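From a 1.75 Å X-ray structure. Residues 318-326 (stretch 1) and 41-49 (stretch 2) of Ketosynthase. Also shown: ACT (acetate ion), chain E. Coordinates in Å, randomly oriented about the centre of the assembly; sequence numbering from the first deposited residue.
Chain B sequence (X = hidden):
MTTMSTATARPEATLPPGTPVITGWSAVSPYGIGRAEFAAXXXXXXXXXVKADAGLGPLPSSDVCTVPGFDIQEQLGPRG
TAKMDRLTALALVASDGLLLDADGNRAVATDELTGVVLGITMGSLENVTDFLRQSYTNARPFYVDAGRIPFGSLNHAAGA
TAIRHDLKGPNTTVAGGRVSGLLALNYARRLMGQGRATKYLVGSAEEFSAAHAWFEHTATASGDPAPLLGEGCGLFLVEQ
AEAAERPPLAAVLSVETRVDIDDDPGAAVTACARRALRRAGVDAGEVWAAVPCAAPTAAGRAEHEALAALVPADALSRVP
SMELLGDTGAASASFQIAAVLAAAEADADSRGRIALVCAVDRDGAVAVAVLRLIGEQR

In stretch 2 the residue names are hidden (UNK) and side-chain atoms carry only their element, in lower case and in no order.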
# COMPACT_ATOMS: atom_id res chain seq x y z
N ARG B 318 13.50 -13.84 -26.58
CA ARG B 318 12.23 -14.49 -26.75
C ARG B 318 11.09 -13.46 -26.74
O ARG B 318 10.09 -13.64 -27.37
CB ARG B 318 12.04 -15.51 -25.62
CG ARG B 318 11.02 -16.58 -25.96
CD ARG B 318 11.64 -17.69 -26.77
NE ARG B 318 12.53 -18.44 -25.93
CZ ARG B 318 13.43 -19.31 -26.36
NH1 ARG B 318 13.45 -19.66 -27.64
NH2 ARG B 318 14.31 -19.82 -25.52
N VAL B 319 11.25 -12.39 -25.97
CA VAL B 319 10.23 -11.39 -25.80
C VAL B 319 10.86 -10.07 -26.16
O VAL B 319 11.95 -9.80 -25.68
CB VAL B 319 9.73 -11.36 -24.35
CG1 VAL B 319 8.69 -10.28 -24.11
CG2 VAL B 319 9.22 -12.72 -23.92
N PRO B 320 10.20 -9.18 -26.93
CA PRO B 320 10.75 -7.85 -27.20
C PRO B 320 11.01 -7.02 -25.94
O PRO B 320 10.36 -7.23 -24.91
CB PRO B 320 9.68 -7.22 -28.10
CG PRO B 320 9.03 -8.42 -28.77
CD PRO B 320 8.95 -9.45 -27.66
N SER B 321 11.97 -6.10 -26.02
CA SER B 321 12.33 -5.24 -24.90
C SER B 321 11.08 -4.50 -24.43
O SER B 321 10.29 -4.08 -25.24
CB SER B 321 13.40 -4.23 -25.21
OG SER B 321 13.68 -3.46 -24.04
N MET B 322 10.94 -4.38 -23.11
CA MET B 322 9.93 -3.53 -22.47
C MET B 322 10.20 -2.06 -22.79
O MET B 322 9.29 -1.26 -22.69
CB MET B 322 9.92 -3.69 -20.95
CG MET B 322 9.41 -5.04 -20.50
SD MET B 322 7.70 -5.31 -21.03
CE MET B 322 7.92 -6.40 -22.42
N GLU B 323 11.42 -1.71 -23.23
CA GLU B 323 11.73 -0.32 -23.69
C GLU B 323 10.76 0.17 -24.76
O GLU B 323 10.55 1.33 -24.87
CB GLU B 323 13.14 -0.23 -24.28
CG GLU B 323 14.20 0.06 -23.25
CD GLU B 323 15.61 -0.09 -23.78
OE1 GLU B 323 16.55 -0.01 -22.96
OE2 GLU B 323 15.77 -0.29 -25.01
N LEU B 324 10.13 -0.71 -25.53
CA LEU B 324 9.24 -0.29 -26.58
C LEU B 324 8.00 0.44 -26.01
O LEU B 324 7.34 1.16 -26.75
CB LEU B 324 8.79 -1.54 -27.35
CG LEU B 324 9.88 -2.22 -28.19
CD1 LEU B 324 9.46 -3.64 -28.55
CD2 LEU B 324 10.18 -1.42 -29.45
N LEU B 325 7.70 0.21 -24.73
CA LEU B 325 6.54 0.84 -24.03
C LEU B 325 6.92 2.10 -23.25
O LEU B 325 6.06 2.72 -22.60
CB LEU B 325 5.94 -0.16 -23.05
CG LEU B 325 5.40 -1.44 -23.67
CD1 LEU B 325 4.75 -2.30 -22.59
CD2 LEU B 325 4.44 -1.14 -24.79
N GLY B 326 8.19 2.51 -23.28
CA GLY B 326 8.68 3.48 -22.37
C GLY B 326 8.78 2.91 -20.98
O GLY B 326 8.54 1.71 -20.75
N UNK B 41 0.96 -6.12 -29.92
CA UNK B 41 2.11 -5.20 -29.85
C UNK B 41 3.38 -5.92 -29.39
O UNK B 41 4.49 -5.66 -29.90
N UNK B 42 3.21 -6.81 -28.42
CA UNK B 42 4.32 -7.54 -27.85
C UNK B 42 4.90 -8.50 -28.90
O UNK B 42 6.12 -8.66 -29.05
c UNK B 42 3.92 -8.29 -26.57
c UNK B 42 4.92 -9.39 -26.25
c UNK B 42 3.77 -7.31 -25.41
N UNK B 43 4.01 -9.20 -29.58
CA UNK B 43 4.43 -10.22 -30.51
C UNK B 43 5.10 -9.55 -31.70
O UNK B 43 6.02 -10.10 -32.28
n UNK B 43 -0.88 -14.17 -28.06
c UNK B 43 2.84 -12.11 -29.94
n UNK B 43 0.86 -13.34 -29.24
n UNK B 43 -1.21 -13.24 -30.15
c UNK B 43 -0.42 -13.58 -29.15
c UNK B 43 1.41 -12.45 -30.23
c UNK B 43 3.22 -11.04 -30.94
N UNK B 44 4.61 -8.36 -32.05
CA UNK B 44 5.13 -7.61 -33.19
C UNK B 44 6.42 -6.87 -32.82
O UNK B 44 7.08 -6.34 -33.73
c UNK B 44 4.09 -6.63 -33.66
N UNK B 45 6.72 -6.75 -31.51
CA UNK B 45 7.72 -5.85 -30.99
C UNK B 45 7.51 -4.46 -31.54
O UNK B 45 8.46 -3.80 -31.99
N UNK B 46 6.25 -4.00 -31.50
CA UNK B 46 5.87 -2.73 -32.09
C UNK B 46 6.35 -1.58 -31.20
O UNK B 46 6.47 -1.73 -29.99
c UNK B 46 4.37 -2.68 -32.28
N UNK B 47 6.61 -0.41 -31.82
CA UNK B 47 6.92 0.83 -31.13
C UNK B 47 5.61 1.51 -30.73
O UNK B 47 4.60 1.22 -31.32
c UNK B 47 11.18 1.62 -33.76
n UNK B 47 12.51 1.58 -33.13
c UNK B 47 10.13 2.15 -32.80
c UNK B 47 9.02 1.15 -32.55
c UNK B 47 7.74 1.77 -32.03
N UNK B 48 5.65 2.41 -29.74
CA UNK B 48 4.44 3.01 -29.18
C UNK B 48 4.59 4.52 -28.94
O UNK B 48 3.60 5.20 -28.68
o UNK B 48 4.94 2.56 -26.84
c UNK B 48 3.91 0.80 -28.09
c UNK B 48 4.02 2.29 -27.89
N UNK B 49 5.81 5.03 -29.05
CA UNK B 49 6.10 6.40 -28.79
C UNK B 49 5.29 7.25 -29.79
O UNK B 49 5.19 6.91 -30.94
c UNK B 49 7.58 6.67 -28.88
C ACT E . 15.82 -22.74 -27.96
O ACT E . 16.47 -22.83 -29.01
OXT ACT E . 16.08 -21.83 -27.15
CH3 ACT E . 14.77 -23.76 -27.62
O HOH W 1 8.23 3.07 -28.44

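Position 41 has no side-chain atoms, and its phi/psi of -67/-40 is helical; nothing of stretch 1 lies near it. The absence of a CB makes it Gly41.

Position 42 carries three carbons, one bonded to the other two, a branch at CB without oxygen: Val42. Its CG1 lies 4.4 Å from Val319 CG1 and 4.3 Å from Pro320 CD, both apolar contacts, while its backbone O comes within 2.9 Å of Pro320 CG.

Position 43 has three carbons in a row, a nitrogen, then a carbon bearing two more nitrogens. That guanidinium identifies Arg43, whose CA-to-CB bond points away from stretch 1 and whose side chain makes no contact with it.

Position 44 shows a single carbon, directed away and touching nothing of stretch 1: Ala44.

Position 45 has no side-chain atoms. Its phi/psi of 50/46 leaves the helical region, and positive phi favours glycine. An ideal CB would sit 3.3 Å from Pro320 CG, a tight approach. This is Gly45. Its N donates to Val42 O at 3.2 Å, and N of position 46 donates to Gly41 O at 2.9 Å, the paired bonds of a Schellman motif.

Position 46 again has one carbon, pointing away, so it is Ala46; its backbone O touches Leu324 CB at 3.5 Å.

Position 47 has four carbons in an unbranched row ending in nitrogen, which defines Lys47. CA-to-CB points away, yet CG lies 4.2 Å from Leu324 CD2.

Position 48 has one carbon bearing an oxygen and a carbon. This beta-branched hydroxyl is Thr48, with chi1 at 70° (p) and CA-to-CB toward stretch 1. OG1 donates a hydrogen bond to Leu324 O at 2.8 Å, and CG2 packs 3.9 Å from Leu325 CD2.

Position 49 has one carbon, directed sideways and out of contact with stretch 1: Ala49.

The contact buries 369 Å², both sides summed, and joins residues that touch although at least 275 positions apart in sequence. Pro320 packs where the helix ends: its CG is 3.6 Å from Gly45 CA, so the bare glycine backbone leaves room for the ring. Leu324, with the most area covered, follows the chain onward, its CD1 reaching Gly45 O at 3.6 Å. The polar anchor is Leu324 O, which accepts from Thr48 OG1 and also from water 1, whose O is 2.7 Å away. That water accepts from Thr48 N at 3.0 Å to its O, so one threonine meets one carbonyl both directly and through solvent.

Stretch 2 41-49: GVRAGAKTA
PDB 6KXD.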